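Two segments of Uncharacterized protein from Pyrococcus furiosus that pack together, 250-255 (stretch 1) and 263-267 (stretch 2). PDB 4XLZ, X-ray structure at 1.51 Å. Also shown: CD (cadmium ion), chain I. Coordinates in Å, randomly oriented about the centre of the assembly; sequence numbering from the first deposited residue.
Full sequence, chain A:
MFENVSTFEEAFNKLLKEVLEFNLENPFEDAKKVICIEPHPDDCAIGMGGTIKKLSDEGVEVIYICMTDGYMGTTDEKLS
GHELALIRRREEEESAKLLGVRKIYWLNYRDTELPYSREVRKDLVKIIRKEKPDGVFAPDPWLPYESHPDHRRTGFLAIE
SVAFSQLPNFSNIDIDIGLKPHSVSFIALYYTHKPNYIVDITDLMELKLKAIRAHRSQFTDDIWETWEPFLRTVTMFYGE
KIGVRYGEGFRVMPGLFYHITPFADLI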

ATOM      1  N   PHE A 250       7.483   2.281  34.374  1.00 14.64           N
ATOM      2  CA  PHE A 250       6.828   1.300  33.458  1.00 13.67           C
ATOM      3  C   PHE A 250       5.358   1.417  33.752  1.00 15.12           C
ATOM      4  O   PHE A 250       4.859   1.609  34.869  1.00 15.58           O
ATOM      5  CB  PHE A 250       7.287  -0.118  33.805  1.00 15.09           C
ATOM      6  CG  PHE A 250       8.736  -0.296  33.590  1.00 14.30           C
ATOM      7  CD1 PHE A 250       9.294  -0.600  32.338  1.00 16.68           C
ATOM      8  CD2 PHE A 250       9.643  -0.132  34.713  1.00 16.33           C
ATOM      9  CE1 PHE A 250      10.662  -0.664  32.114  1.00 17.41           C
ATOM     10  CE2 PHE A 250      11.016  -0.187  34.465  1.00 16.67           C
ATOM     11  CZ  PHE A 250      11.570  -0.489  33.188  1.00 17.88           C
ATOM     12  N   ARG A 251       4.571   1.170  32.667  1.00 14.57           N
ATOM     13  CA  ARG A 251       3.154   1.013  32.851  1.00 14.35           C
ATOM     14  C   ARG A 251       2.785  -0.439  32.558  1.00 15.52           C
ATOM     15  O   ARG A 251       3.124  -1.020  31.561  1.00 15.11           O
ATOM     16  CB  ARG A 251       2.323   1.916  31.885  1.00 14.28           C
ATOM     17  CG  ARG A 251       0.834   1.797  32.176  1.00 15.14           C
ATOM     18  CD  ARG A 251       0.042   2.798  31.370  1.00 14.17           C
ATOM     19  NE  ARG A 251      -1.388   2.655  31.707  1.00 16.32           N
ATOM     20  CZ  ARG A 251      -1.932   3.164  32.801  1.00 15.08           C
ATOM     21  NH1 ARG A 251      -1.188   3.901  33.663  1.00 15.98           N
ATOM     22  NH2 ARG A 251      -3.282   2.984  32.994  1.00 17.81           N
ATOM     23  N   VAL A 252       2.142  -1.003  33.585  1.00 13.48           N
ATOM     24  CA  VAL A 252       1.691  -2.406  33.513  1.00 16.16           C
ATOM     25  C   VAL A 252       0.218  -2.452  33.773  1.00 15.51           C
ATOM     26  O   VAL A 252      -0.298  -1.719  34.652  1.00 16.73           O
ATOM     27  CB  VAL A 252       2.452  -3.337  34.547  1.00 15.03           C
ATOM     28  CG1 VAL A 252       1.991  -4.791  34.453  1.00 19.74           C
ATOM     29  CG2 VAL A 252       4.005  -3.232  34.387  1.00 18.69           C
HETATM   30  N   MSE A 253      -0.546  -3.223  32.987  1.00 15.59           N
HETATM   31  CA  MSE A 253      -1.983  -3.319  33.206  1.00 15.60           C
HETATM   32  C   MSE A 253      -2.376  -4.799  32.922  1.00 15.34           C
HETATM   33  O   MSE A 253      -1.669  -5.549  32.242  1.00 17.30           O
HETATM   34  CB  MSE A 253      -2.778  -2.518  32.121  1.00 16.14           C
HETATM   35  CG  MSE A 253      -2.436  -1.003  32.100  1.00 16.50           C
HETATM   36 SE   MSE A 253      -3.668  -0.005  31.027  1.00 18.31          SE
HETATM   37  CE  MSE A 253      -3.043  -0.796  29.271  1.00 20.73           C
ATOM     38  N   PRO A 254      -3.513  -5.226  33.448  1.00 14.40           N
ATOM     39  CA  PRO A 254      -4.027  -6.540  33.130  1.00 15.91           C
ATOM     40  C   PRO A 254      -4.234  -6.565  31.590  1.00 16.10           C
ATOM     41  O   PRO A 254      -4.619  -5.517  30.964  1.00 16.06           O
ATOM     42  CB  PRO A 254      -5.474  -6.523  33.757  1.00 17.42           C
ATOM     43  CG  PRO A 254      -5.411  -5.539  34.882  1.00 18.13           C
ATOM     44  CD  PRO A 254      -4.431  -4.451  34.312  1.00 16.47           C
ATOM     45  N   GLY A 255      -4.123  -7.738  31.000  1.00 15.05           N
ATOM     46  CA  GLY A 255      -4.330  -7.886  29.487  1.00 16.21           C
ATOM     47  C   GLY A 255      -5.657  -7.330  29.119  1.00 16.80           C
ATOM     48  O   GLY A 255      -5.815  -6.682  28.034  1.00 15.78           O
ATOM     49  N   PHE A 263     -12.373   2.276  31.996  1.00 16.21           N
ATOM     50  CA  PHE A 263     -11.719   2.838  33.225  1.00 17.14           C
ATOM     51  C   PHE A 263     -10.279   2.380  33.337  1.00 16.84           C
ATOM     52  O   PHE A 263      -9.666   2.278  34.394  1.00 18.07           O
ATOM     53  CB  PHE A 263     -12.554   2.320  34.487  1.00 17.37           C
ATOM     54  CG  PHE A 263     -13.015   0.889  34.352  1.00 15.42           C
ATOM     55  CD1 PHE A 263     -14.342   0.556  34.052  1.00 17.94           C
ATOM     56  CD2 PHE A 263     -12.118  -0.200  34.565  1.00 16.34           C
ATOM     57  CE1 PHE A 263     -14.712  -0.814  33.990  1.00 15.78           C
ATOM     58  CE2 PHE A 263     -12.490  -1.555  34.410  1.00 16.54           C
ATOM     59  CZ  PHE A 263     -13.837  -1.823  34.140  1.00 17.70           C
ATOM     60  N   ALA A 264      -9.655   2.109  32.148  1.00 15.82           N
ATOM     61  CA  ALA A 264      -8.290   1.718  32.153  1.00 15.51           C
ATOM     62  C   ALA A 264      -7.334   2.798  32.669  1.00 15.49           C
ATOM     63  O   ALA A 264      -6.270   2.396  33.230  1.00 17.86           O
ATOM     64  CB  ALA A 264      -7.855   1.293  30.684  1.00 17.26           C
ATOM     65  N   ASP A 265      -7.696   4.062  32.587  1.00 15.89           N
ATOM     66  CA  ASP A 265      -6.832   5.097  33.192  1.00 16.76           C
ATOM     67  C   ASP A 265      -6.926   5.229  34.704  1.00 19.34           C
ATOM     68  O   ASP A 265      -6.258   6.100  35.285  1.00 20.86           O
ATOM     69  CB  ASP A 265      -7.151   6.389  32.493  1.00 17.91           C
ATOM     70  CG  ASP A 265      -8.483   7.025  32.991  1.00 22.17           C
ATOM     71  OD1 ASP A 265      -9.397   6.410  33.589  1.00 21.52           O
ATOM     72  OD2 ASP A 265      -8.657   8.227  32.585  1.00 30.24           O
ATOM     73  N   LEU A 266      -7.710   4.361  35.362  1.00 17.74           N
ATOM     74  CA  LEU A 266      -7.788   4.348  36.867  1.00 19.10           C
ATOM     75  C   LEU A 266      -6.715   3.549  37.491  1.00 22.43           C
ATOM     76  O   LEU A 266      -6.606   3.538  38.751  1.00 24.47           O
ATOM     77  CB  LEU A 266      -9.187   3.803  37.317  1.00 19.11           C
ATOM     78  CG  LEU A 266     -10.333   4.728  36.851  1.00 19.71           C
ATOM     79  CD1 LEU A 266     -11.665   4.142  37.505  1.00 20.67           C
ATOM     80  CD2 LEU A 266     -10.074   6.195  37.365  1.00 24.50           C
ATOM     81  N   ILE A 267      -5.851   2.879  36.708  1.00 19.09           N
ATOM     82  CA  ILE A 267      -4.590   2.312  37.239  1.00 19.77           C
ATOM     83  C   ILE A 267      -3.374   3.010  36.628  1.00 21.13           C
ATOM     84  O   ILE A 267      -2.237   2.814  37.081  1.00 23.38           O
ATOM     85  CB  ILE A 267      -4.543   0.793  37.074  1.00 21.22           C
ATOM     86  CG1 ILE A 267      -4.626   0.416  35.588  1.00 19.81           C
ATOM     87  CG2 ILE A 267      -5.714   0.149  37.893  1.00 24.59           C
ATOM     88  CD1 ILE A 267      -4.327  -1.128  35.399  1.00 23.90           C
ATOM     89  OXT ILE A 267      -3.486   3.814  35.692  1.00 23.00           O
TER
HETATM   90 CD    CD I 303     -10.898   7.914  33.884  0.50 19.67          CD
HETATM   91  O   HOH W   1     -10.303   9.767  32.692  1.00 32.44           O
HETATM   92  O   HOH W   2     -10.396   9.347  35.587  1.00 43.05           O
HETATM   93  O   HOH W   3     -12.673   6.472  34.736  1.00 21.61           O

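Stretch 1 runs past the C-terminus of the chain, and the contact is small: 224 Å² is buried, both sides summed. The largest share of any residue, 85 Å², belongs to I267, the last residue and the one whose CA-to-CB bond points toward stretch 1.

F250, at the start of stretch 1, takes no part; its side chain is out of reach of stretch 2. R251 makes the polar anchor. Its CA-to-CB bond lies sideways to stretch 2, but chi1, chi2 and chi3 are all t (-176°, 173° and -179°), so the chain is extended as far as NE, and chi4 of 79° turns the guanidinium at its end, which reaches the terminal carboxylate. There NH2 of R251 lies 2.8 Å from OXT of I267, a salt bridge and a hydrogen bond with an N-H...O angle of 145°. NH1 of R251 donates to the same OXT of I267 at 3.1 Å, but at 135° this bond is weak. One carboxylate oxygen thus receives both terminal nitrogens, and it lies at the guanidinium edge, near its plane, where the N-H groups point. The carbonyl O of A264 is also at that edge, 3.1 Å from NH2 of R251. A long, charged side chain suits this buried place because its charge is met by the carboxylate, while NH1 is also hydrogen-bonded elsewhere in the structure.

The CA-to-CB bond of V252 points away from stretch 2, and its contribution is mainly backbone: O of V252 is 4.1 Å from CD1 of I267.

The next two residues supply the apolar part. M253, a selenomethionine, has the closest CA-CA pairing across the stretches, 7.4 Å from its CA to CA of I267. Its CG sits 3.8 Å from CD1 of I267, and its SE 4.4 Å from CB of A264, so one flexible, unbranched side chain touches both residues. The small methyl of A264 offers it an apolar surface. P254 then packs its ring against the isoleucine, CD to CD1 of I267 at 3.5 Å. With chi1 p (61°) and chi2 t (170°), I267 places CD1 against both M253 and P254, while its carboxylate meets R251. G255 makes no contact.

Within stretch 2, a backbone hydrogen bond from N of L266 to O of F263 (3.0 Å) accompanies the short 3-10 segment 264-266. The CA-to-CB bond of D265 points away from stretch 1, and its carboxylate binds the cadmium ion CD through OD1 (2.1 Å) and OD2 (2.6 Å); three waters and one atom from elsewhere in the structure complete the coordination found around the ion.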